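Side-chain contacts in hypothetical protein (PDB 2P7I), which probably transfers methyl groups from S-adenosylmethionine to a substrate not yet identified, as a class I, Rossmann-like methyltransferase: residues D27-H30 against P31-R35; A36-P39 against F40-P43; G54-T57 against S58-E62; C175-A178 against L179-E183. One frame throughout, in Å; residues are numbered along the deposited sequence. Where two conformers were deposited one is given.

How the interactions relate
Interactions 1 and 2 follow each other along helix 24-37 and the turn that leaves it, and both touch interaction 3, on helix 55-60: V34 and F37 reach the ring of F56, and F41 reaches L60. These three form one mainly apolar cluster on one side of the sheet. Interaction 4 starts helix 179-188, on the opposite side of the chain's centre from interactions 1 and 3, its centre 21 to 26 Å from those of the other three. Interactions 1, 2 and 4 are largely buried, interaction 3 partly so; interactions 3 and 4 each use a hydroxyl and a water. Interactions 2 and 4 also meet neighbouring subunits.

Interaction 1. Residues D27-H30 against P31-R35; sequences DVMH and PFMVR
V28 lays its CG1 methyl alongside the ring of F32 one turn further on, 3.8 Å from CE2, the two side chains pointing the same way. With CG1 anti to the backbone N (chi1 171°), this methyl is carried beside the carbonyl and so toward the next turn. The V28 carbonyl O also lies 3.2 Å from CD2 of F32, and its bond from F32 N is long and weak. P31 has no N-H to give to the turn before; its CG instead sits 3.2 Å from D27 O and 3.3 Å from V28 O, where helix 24-37 is kinked. Regular bonding resumes beyond it, M33 N to M29 O at 2.9 Å and V34 N to H30 O at 3.1 Å. The selenomethionines M29, bent, and M33, extended, meet through their CE methyls at 4.1 Å. The selenium of M33 also lies 5.3 Å from the centroid of the H30 ring, placed obliquely to it. H30 stacks on F26 and meets F56 edge-to-face, while V28, M29 and F32 pack on strand 192-201. These are the i to i+3 and i to i+4 contacts of a proline-kinked helix packed against the Rossmann-like methyltransferase core.

Interaction 2. Residues A36-P39 against F40-P43; sequences AFTP and FFRP
The C-terminal end of helix 24-37, where the chain turns out toward strand 46-49, is closed by backbone bonds and by two phenylalanine rings folded back on the last turn. F37 O receives the N-H of F40 at 2.9 Å; the donor stands 36° out of the carbonyl plane, above it rather than on a lone pair. F41 N adds two weak bonds, to F37 O at 3.3 Å and to T38 O at 3.4 Å, so that its single N-H is shared between successive carbonyls. The F41 ring lies back over this turn: F37 O is above one face, 4.0 Å from the plane and offset toward the rim, and T38 N is over a face too. At the far end of the ring CZ touches CB of F37 at 3.7 Å, approaching the F37 ring at its edge, near its plane. CE2 passes 4.0 Å from OG1 of T38, a hydroxyl that is hydrogen-bonded to V34 O. F40 takes another direction, and its CD2 comes to 3.6 Å from A36 O. That ring touches F138, meets F40 of the second subunit and packs edge-to-face with Y195 of that subunit, whose hydroxyl is bonded to A36 O. F41 packs within its own chain, edge-to-face with F64 and against F138. One sound backbone bond, F40 N to F37 O, and two weak ones from F41 N thus close the turn, while the adjacent rings differ in reach: F41 packs within the subunit, F40 both there and across the interface.

Interaction 3. Residues G54-T57 against S58-E62; sequences GDFT and SRLQE
F56 and L60, one turn apart on helix 55-60, cross at an angle through CD2 of the ring and CD1 of the leucine, 3.8 Å apart. The helix belongs to the beta-alpha-beta unit of strands 46-49 and 67-71, and both side chains sit on its inner side: F56 meets E48, L60 meets L46 and I67. F56 CG is anti to the backbone N (chi1 -163°), which swings the ring beside the carbonyl and toward L60.

The backbone bonds are those of a short helix. S58 N reaches G54 O at 3.2 Å, L60 N reaches F56 O in the carbonyl plane, and Q61 N reaches T57 O at 2.8 Å. G54 has a positive phi (92°) where the loop enters the helix; a CB there would jam against the preceding carbonyl O, which calls for glycine.

Side-chain polar contacts lie near the first turn. D55 pairs its carboxylate with R83, and T57 OG1 is hydrogen-bonded to E48. The carbonyl O of D55 takes two donors. S58 OG gives its proton to it at 3.0 Å, from 44° out of the carbonyl plane. A water gives the second bond at 2.9 Å and accepts one from R59 NE, 2.9 Å away at the edge of the guanidinium and in its plane.

Interaction 4. Residues C175-A178 against L179-E183; sequences CTYA and LDTLE
Chi1 of T181 is 49°, holding OG1 between its own backbone N and carbonyl carbon and directing it back at the residues before the helix. There it accepts the N-H of A178 at 3.1 Å in an almost straight bond, 172° at the hydrogen. A water 2.7 Å from the same OG1 gives a hydrogen bond to T176 O, extending the link two residues further back along the chain. L182 has CG anti to its backbone N (chi1 -168°), and this sets CD1 squarely over one face of the Y177 ring, 3.8 Å from its centroid: a CH-pi contact. In one of the two conformers of C175, SG lies over the opposite face. T181 OG1 comes to the ring's edge instead, 3.5 Å from CD1 of Y177, and the Y177 hydroxyl is bonded to D185. L182 N closes the first helical turn on A178 O at 2.9 Å. The D180 carboxylate bonds to N161 of the third subunit; its OD1 brushes CB of A178 at 3.4 Å. L179 and L182 pack on strand 237-245. A178 is the N-cap residue, and T181, third after it, accepts the N-cap N-H through its side chain. That is one of the two bonds of a capping box, here at the start of helix 179-188; the reciprocal side-chain bond cannot form from alanine.

Interaction 1. Residues D27-H30 against P31-R35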
loop_
_atom_site.group_PDB
_atom_site.type_symbol
_atom_site.label_atom_id
_atom_site.label_comp_id
_atom_site.label_asym_id
_atom_site.label_seq_id
_atom_site.Cartn_x
_atom_site.Cartn_y
_atom_site.Cartn_z
ATOM N N ASP B 27 -8.800 18.411 18.114
ATOM C CA ASP B 27 -8.787 19.505 17.162
ATOM C C ASP B 27 -8.651 19.059 15.727
ATOM O O ASP B 27 -9.109 19.749 14.829
ATOM C CB ASP B 27 -7.666 20.487 17.503
ATOM C CG ASP B 27 -7.885 21.153 18.850
ATOM O OD1 ASP B 27 -8.985 21.694 19.045
ATOM O OD2 ASP B 27 -6.990 21.091 19.711
ATOM N N VAL B 28 -8.037 17.910 15.505
ATOM C CA VAL B 28 -7.809 17.446 14.140
ATOM C C VAL B 28 -8.691 16.228 13.856
ATOM O O VAL B 28 -9.481 16.221 12.894
ATOM C CB VAL B 28 -6.314 17.152 13.855
ATOM C CG1 VAL B 28 -6.156 16.456 12.509
ATOM C CG2 VAL B 28 -5.481 18.429 13.887
HETATM N N MSE B 29 -8.615 15.210 14.701
HETATM C CA MSE B 29 -9.305 13.979 14.384
HETATM C C MSE B 29 -10.830 14.045 14.502
HETATM O O MSE B 29 -11.536 13.445 13.679
HETATM C CB MSE B 29 -8.748 12.849 15.232
HETATM C CG MSE B 29 -7.323 12.414 14.919
HETATM SE SE MSE B 29 -7.112 11.865 13.108
HETATM C CE MSE B 29 -8.291 10.363 13.253
ATOM N N HIS B 30 -11.358 14.711 15.536
ATOM C CA HIS B 30 -12.818 14.819 15.690
ATOM C C HIS B 30 -13.494 15.438 14.461
ATOM O O HIS B 30 -14.436 14.883 13.935
ATOM C CB HIS B 30 -13.204 15.559 16.964
ATOM C CG HIS B 30 -13.053 14.752 18.212
ATOM N ND1 HIS B 30 -13.483 15.204 19.440
ATOM C CD2 HIS B 30 -12.528 13.523 18.432
ATOM C CE1 HIS B 30 -13.240 14.292 20.358
ATOM N NE2 HIS B 30 -12.656 13.265 19.776
ATOM N N PRO B 31 -13.019 16.599 13.996
ATOM C CA PRO B 31 -13.639 17.136 12.778
ATOM C C PRO B 31 -13.552 16.262 11.508
ATOM O O PRO B 31 -14.515 16.195 10.757
ATOM C CB PRO B 31 -12.947 18.511 12.594
ATOM C CG PRO B 31 -11.784 18.512 13.495
ATOM C CD PRO B 31 -12.048 17.527 14.597
ATOM N N PHE B 32 -12.433 15.597 11.284
ATOM C CA PHE B 32 -12.293 14.698 10.143
ATOM C C PHE B 32 -13.176 13.477 10.303
ATOM O O PHE B 32 -13.676 12.962 9.318
ATOM C CB PHE B 32 -10.829 14.302 9.919
ATOM C CG PHE B 32 -10.005 15.387 9.292
ATOM C CD1 PHE B 32 -10.452 16.051 8.156
ATOM C CD2 PHE B 32 -8.785 15.740 9.817
ATOM C CE1 PHE B 32 -9.709 17.047 7.558
ATOM C CE2 PHE B 32 -8.031 16.766 9.211
ATOM C CZ PHE B 32 -8.508 17.409 8.083
HETATM N N MSE B 33 -13.389 13.031 11.532
HETATM C CA MSE B 33 -14.301 11.913 11.756
HETATM C C MSE B 33 -15.728 12.304 11.326
HETATM O O MSE B 33 -16.416 11.538 10.645
HETATM C CB MSE B 33 -14.283 11.516 13.236
HETATM C CG MSE B 33 -13.133 10.607 13.614
HETATM SE SE MSE B 33 -13.115 10.383 15.538
HETATM C CE MSE B 33 -11.535 9.414 15.597
ATOM N N VAL B 34 -16.188 13.489 11.726
ATOM C CA VAL B 34 -17.493 13.993 11.311
ATOM C C VAL B 34 -17.547 14.134 9.782
ATOM O O VAL B 34 -18.522 13.727 9.174
ATOM C CB VAL B 34 -17.866 15.309 12.048
ATOM C CG1 VAL B 34 -19.169 15.891 11.502
ATOM C CG2 VAL B 34 -18.008 15.029 13.531
ATOM N N ARG B 35 -16.506 14.679 9.159
ATOM C CA ARG B 35 -16.413 14.695 7.682
ATOM C C ARG B 35 -16.593 13.278 7.093
ATOM O O ARG B 35 -17.348 13.084 6.161
ATOM C CB ARG B 35 -15.083 15.322 7.186
ATOM C CG ARG B 35 -15.192 16.746 6.589
ATOM C CD ARG B 35 -13.808 17.292 6.044
ATOM N NE ARG B 35 -13.509 17.061 4.604
ATOM C CZ ARG B 35 -12.390 17.483 3.983
ATOM N NH1 ARG B 35 -11.446 18.121 4.664
ATOM N NH2 ARG B 35 -12.176 17.252 2.683
#

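Interaction 2. Residues A36-P39 against F40-P43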
loop_
_atom_site.group_PDB
_atom_site.type_symbol
_atom_site.label_atom_id
_atom_site.label_comp_id
_atom_site.label_asym_id
_atom_site.label_seq_id
_atom_site.Cartn_x
_atom_site.Cartn_y
_atom_site.Cartn_z
ATOM N N ALA B 36 -15.857 12.312 7.627
ATOM C CA ALA B 36 -15.873 10.932 7.147
ATOM C C ALA B 36 -17.270 10.312 7.241
ATOM O O ALA B 36 -17.680 9.533 6.389
ATOM C CB ALA B 36 -14.868 10.111 7.953
ATOM N N PHE B 37 -17.980 10.649 8.304
ATOM C CA PHE B 37 -19.314 10.078 8.557
ATOM C C PHE B 37 -20.417 10.702 7.699
ATOM O O PHE B 37 -21.407 10.052 7.376
ATOM C CB PHE B 37 -19.716 10.332 10.008
ATOM C CG PHE B 37 -18.881 9.627 11.052
ATOM C CD1 PHE B 37 -17.900 8.702 10.730
ATOM C CD2 PHE B 37 -19.129 9.884 12.405
ATOM C CE1 PHE B 37 -17.166 8.056 11.714
ATOM C CE2 PHE B 37 -18.407 9.228 13.419
ATOM C CZ PHE B 37 -17.415 8.337 13.076
ATOM N N THR B 38 -20.253 11.979 7.376
ATOM C CA THR B 38 -21.343 12.798 6.831
ATOM C C THR B 38 -22.069 12.200 5.621
ATOM O O THR B 38 -23.288 12.172 5.608
ATOM C CB THR B 38 -20.873 14.228 6.560
ATOM O OG1 THR B 38 -20.610 14.860 7.822
ATOM C CG2 THR B 38 -21.959 15.031 5.841
ATOM N N PRO B 39 -21.338 11.685 4.622
ATOM C CA PRO B 39 -22.021 11.128 3.467
ATOM C C PRO B 39 -22.899 9.897 3.761
ATOM O O PRO B 39 -23.753 9.538 2.945
ATOM C CB PRO B 39 -20.883 10.722 2.528
ATOM C CG PRO B 39 -19.671 11.315 3.074
ATOM C CD PRO B 39 -19.877 11.607 4.501
ATOM N N PHE B 40 -22.661 9.248 4.892
ATOM C CA PHE B 40 -23.354 8.018 5.244
ATOM C C PHE B 40 -24.495 8.179 6.228
ATOM O O PHE B 40 -25.259 7.221 6.430
ATOM C CB PHE B 40 -22.371 7.020 5.866
ATOM C CG PHE B 40 -21.213 6.665 4.981
ATOM C CD1 PHE B 40 -21.441 6.009 3.785
ATOM C CD2 PHE B 40 -19.893 6.953 5.356
ATOM C CE1 PHE B 40 -20.387 5.631 2.962
ATOM C CE2 PHE B 40 -18.839 6.590 4.549
ATOM C CZ PHE B 40 -19.077 5.928 3.353
ATOM N N PHE B 41 -24.599 9.340 6.871
ATOM C CA PHE B 41 -25.637 9.581 7.871
ATOM C C PHE B 41 -27.012 9.282 7.297
ATOM O O PHE B 41 -27.295 9.597 6.138
ATOM C CB PHE B 41 -25.623 11.016 8.376
ATOM C CG PHE B 41 -24.565 11.332 9.419
ATOM C CD1 PHE B 41 -24.212 10.434 10.422
ATOM C CD2 PHE B 41 -23.977 12.593 9.437
ATOM C CE1 PHE B 41 -23.264 10.782 11.402
ATOM C CE2 PHE B 41 -23.031 12.936 10.382
ATOM C CZ PHE B 41 -22.667 12.037 11.368
ATOM N N ARG B 42 -27.830 8.617 8.110
ATOM C CA ARG B 42 -29.229 8.363 7.805
ATOM C C ARG B 42 -30.111 9.434 8.424
ATOM O O ARG B 42 -29.816 9.941 9.506
ATOM C CB ARG B 42 -29.657 7.047 8.444
ATOM C CG ARG B 42 -28.859 5.839 8.072
ATOM C CD ARG B 42 -29.314 5.300 6.772
ATOM N NE ARG B 42 -30.725 5.004 6.884
ATOM C CZ ARG B 42 -31.577 4.971 5.872
ATOM N NH1 ARG B 42 -31.161 5.188 4.624
ATOM N NH2 ARG B 42 -32.858 4.714 6.117
ATOM N N PRO B 43 -31.250 9.737 7.791
ATOM C CA PRO B 43 -32.171 10.676 8.460
ATOM C C PRO B 43 -32.728 10.011 9.691
ATOM O O PRO B 43 -32.840 8.788 9.720
ATOM C CB PRO B 43 -33.281 10.889 7.427
ATOM C CG PRO B 43 -33.191 9.658 6.505
ATOM C CD PRO B 43 -31.764 9.234 6.504
#

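Interaction 3. Residues G54-T57 against S58-E62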
loop_
_atom_site.group_PDB
_atom_site.type_symbol
_atom_site.label_atom_id
_atom_site.label_comp_id
_atom_site.label_asym_id
_atom_site.label_seq_id
_atom_site.Cartn_x
_atom_site.Cartn_y
_atom_site.Cartn_z
ATOM N N GLY B 54 -18.714 14.934 26.275
ATOM C CA GLY B 54 -19.556 15.562 25.266
ATOM C C GLY B 54 -18.794 16.326 24.194
ATOM O O GLY B 54 -19.392 17.053 23.405
ATOM N N ASP B 55 -17.481 16.147 24.135
ATOM C CA ASP B 55 -16.677 16.832 23.124
ATOM C C ASP B 55 -17.078 16.442 21.703
ATOM O O ASP B 55 -17.139 17.286 20.813
ATOM C CB ASP B 55 -15.188 16.556 23.330
ATOM C CG ASP B 55 -14.661 17.147 24.634
ATOM O OD1 ASP B 55 -14.844 18.362 24.877
ATOM O OD2 ASP B 55 -14.081 16.373 25.425
ATOM N N PHE B 56 -17.378 15.170 21.481
ATOM C CA PHE B 56 -17.756 14.762 20.138
ATOM C C PHE B 56 -19.231 15.066 19.904
ATOM O O PHE B 56 -19.624 15.405 18.799
ATOM C CB PHE B 56 -17.445 13.293 19.931
ATOM C CG PHE B 56 -17.408 12.879 18.487
ATOM C CD1 PHE B 56 -16.449 13.394 17.627
ATOM C CD2 PHE B 56 -18.335 11.982 17.982
ATOM C CE1 PHE B 56 -16.426 13.030 16.273
ATOM C CE2 PHE B 56 -18.300 11.612 16.649
ATOM C CZ PHE B 56 -17.341 12.136 15.797
ATOM N N THR B 57 -20.049 14.969 20.945
ATOM C CA THR B 57 -21.487 15.211 20.812
ATOM C C THR B 57 -21.755 16.592 20.220
ATOM O O THR B 57 -22.638 16.752 19.369
ATOM C CB THR B 57 -22.204 15.140 22.166
ATOM O OG1 THR B 57 -21.596 14.135 22.977
ATOM C CG2 THR B 57 -23.702 14.857 21.970
ATOM N N SER B 58 -20.983 17.573 20.658
ATOM C CA SER B 58 -21.211 18.948 20.231
ATOM C C SER B 58 -21.080 19.083 18.717
ATOM O O SER B 58 -21.808 19.855 18.087
ATOM C CB SER B 58 -20.272 19.905 20.948
ATOM O OG SER B 58 -18.933 19.654 20.597
ATOM N N ARG B 59 -20.189 18.293 18.116
ATOM C CA ARG B 59 -20.056 18.297 16.671
ATOM C C ARG B 59 -21.215 17.568 16.000
ATOM O O ARG B 59 -21.692 17.970 14.935
ATOM C CB ARG B 59 -18.730 17.663 16.278
ATOM C CG ARG B 59 -17.571 18.443 16.819
ATOM C CD ARG B 59 -16.301 17.916 16.309
ATOM N NE ARG B 59 -15.164 18.683 16.814
ATOM C CZ ARG B 59 -14.631 19.756 16.229
ATOM N NH1 ARG B 59 -15.092 20.239 15.078
ATOM N NH2 ARG B 59 -13.594 20.335 16.800
ATOM N N LEU B 60 -21.650 16.479 16.623
ATOM C CA LEU B 60 -22.794 15.741 16.142
ATOM C C LEU B 60 -24.102 16.536 16.201
ATOM O O LEU B 60 -24.989 16.354 15.360
ATOM C CB LEU B 60 -22.911 14.441 16.935
ATOM C CG LEU B 60 -21.808 13.404 16.688
ATOM C CD1 LEU B 60 -22.104 12.218 17.586
ATOM C CD2 LEU B 60 -21.692 13.018 15.175
ATOM N N GLN B 61 -24.214 17.417 17.196
ATOM C CA GLN B 61 -25.368 18.311 17.322
ATOM C C GLN B 61 -25.553 19.254 16.134
ATOM O O GLN B 61 -26.666 19.729 15.879
ATOM C CB GLN B 61 -25.271 19.133 18.604
ATOM C CG GLN B 61 -25.601 18.341 19.849
ATOM C CD GLN B 61 -25.724 19.228 21.073
ATOM O OE1 GLN B 61 -24.724 19.717 21.607
ATOM N NE2 GLN B 61 -26.956 19.442 21.523
ATOM N N GLU B 62 -24.478 19.527 15.399
ATOM C CA GLU B 62 -24.619 20.260 14.147
ATOM C C GLU B 62 -25.367 19.435 13.098
ATOM O O GLU B 62 -25.834 19.989 12.114
ATOM C CB GLU B 62 -23.261 20.709 13.601
ATOM C CG GLU B 62 -22.471 21.598 14.555
ATOM C CD GLU B 62 -23.318 22.722 15.148
ATOM O OE1 GLU B 62 -23.928 23.489 14.366
ATOM O OE2 GLU B 62 -23.388 22.825 16.396
HETATM O O HOH W 1 -14.590 17.585 19.460
#

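Interaction 4. Residues C175-A178 against L179-E183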
loop_
_atom_site.group_PDB
_atom_site.type_symbol
_atom_site.label_atom_id
_atom_site.label_comp_id
_atom_site.label_asym_id
_atom_site.label_seq_id
_atom_site.Cartn_x
_atom_site.Cartn_y
_atom_site.Cartn_z
ATOM N N CYS B 175 -7.072 -3.819 23.400
ATOM C CA CYS B 175 -6.792 -4.284 22.037
ATOM C C CYS B 175 -6.262 -3.101 21.247
ATOM O O CYS B 175 -6.584 -1.939 21.573
ATOM C CB CYS B 175 -8.094 -4.801 21.428
ATOM S SG CYS B 175 -8.030 -5.499 19.732
ATOM N N THR B 176 -5.553 -3.390 20.172
ATOM C CA THR B 176 -5.196 -2.374 19.236
ATOM C C THR B 176 -5.624 -2.971 17.929
ATOM O O THR B 176 -4.934 -3.865 17.393
ATOM C CB THR B 176 -3.705 -2.107 19.224
ATOM O OG1 THR B 176 -3.253 -1.803 20.565
ATOM C CG2 THR B 176 -3.375 -0.841 18.355
ATOM N N TYR B 177 -6.781 -2.529 17.460
ATOM C CA TYR B 177 -7.339 -3.022 16.212
ATOM C C TYR B 177 -6.595 -2.603 14.982
ATOM O O TYR B 177 -6.018 -1.545 14.896
ATOM C CB TYR B 177 -8.773 -2.530 16.048
ATOM C CG TYR B 177 -9.785 -3.267 16.939
ATOM C CD1 TYR B 177 -10.172 -4.563 16.650
ATOM C CD2 TYR B 177 -10.316 -2.665 18.075
ATOM C CE1 TYR B 177 -11.102 -5.239 17.448
ATOM C CE2 TYR B 177 -11.236 -3.327 18.866
ATOM C CZ TYR B 177 -11.634 -4.597 18.542
ATOM O OH TYR B 177 -12.544 -5.265 19.307
ATOM N N ALA B 178 -6.685 -3.462 13.995
ATOM C CA ALA B 178 -6.387 -3.111 12.583
ATOM C C ALA B 178 -7.647 -3.507 11.799
ATOM O O ALA B 178 -8.610 -4.080 12.376
ATOM C CB ALA B 178 -5.135 -3.870 12.078
ATOM N N LEU B 179 -7.664 -3.250 10.506
ATOM C CA LEU B 179 -8.853 -3.576 9.708
ATOM C C LEU B 179 -9.209 -5.047 9.772
ATOM O O LEU B 179 -10.395 -5.423 9.736
ATOM C CB LEU B 179 -8.688 -3.077 8.290
ATOM C CG LEU B 179 -8.895 -1.566 8.066
ATOM C CD1 LEU B 179 -8.212 -1.122 6.805
ATOM C CD2 LEU B 179 -10.372 -1.248 7.981
ATOM N N ASP B 180 -8.209 -5.911 9.886
ATOM C CA ASP B 180 -8.490 -7.333 9.907
ATOM C C ASP B 180 -9.251 -7.777 11.162
ATOM O O ASP B 180 -10.291 -8.499 11.078
ATOM C CB ASP B 180 -7.222 -8.187 9.604
ATOM C CG ASP B 180 -6.157 -8.176 10.717
ATOM O OD1 ASP B 180 -5.839 -7.100 11.264
ATOM O OD2 ASP B 180 -5.574 -9.252 10.994
ATOM N N THR B 181 -8.779 -7.349 12.334
ATOM C CA THR B 181 -9.363 -7.788 13.565
ATOM C C THR B 181 -10.652 -7.024 13.868
ATOM O O THR B 181 -11.570 -7.545 14.483
ATOM C CB THR B 181 -8.355 -7.586 14.730
ATOM O OG1 THR B 181 -7.816 -6.253 14.664
ATOM C CG2 THR B 181 -7.203 -8.629 14.628
ATOM N N LEU B 182 -10.711 -5.761 13.474
ATOM C CA LEU B 182 -11.956 -4.994 13.606
ATOM C C LEU B 182 -13.129 -5.584 12.782
ATOM O O LEU B 182 -14.194 -5.793 13.314
ATOM C CB LEU B 182 -11.703 -3.508 13.275
ATOM C CG LEU B 182 -12.837 -2.523 13.650
ATOM C CD1 LEU B 182 -13.167 -2.568 15.148
ATOM C CD2 LEU B 182 -12.483 -1.040 13.215
ATOM N N GLU B 183 -12.924 -5.890 11.508
ATOM C CA GLU B 183 -13.953 -6.536 10.704
ATOM C C GLU B 183 -14.290 -7.907 11.256
ATOM O O GLU B 183 -15.450 -8.294 11.266
ATOM C CB GLU B 183 -13.596 -6.579 9.216
ATOM C CG GLU B 183 -14.695 -7.221 8.423
ATOM C CD GLU B 183 -14.698 -6.917 6.973
ATOM O OE1 GLU B 183 -13.856 -6.128 6.503
ATOM O OE2 GLU B 183 -15.607 -7.436 6.306
HETATM O O HOH W 2 -5.327 -6.039 15.765
#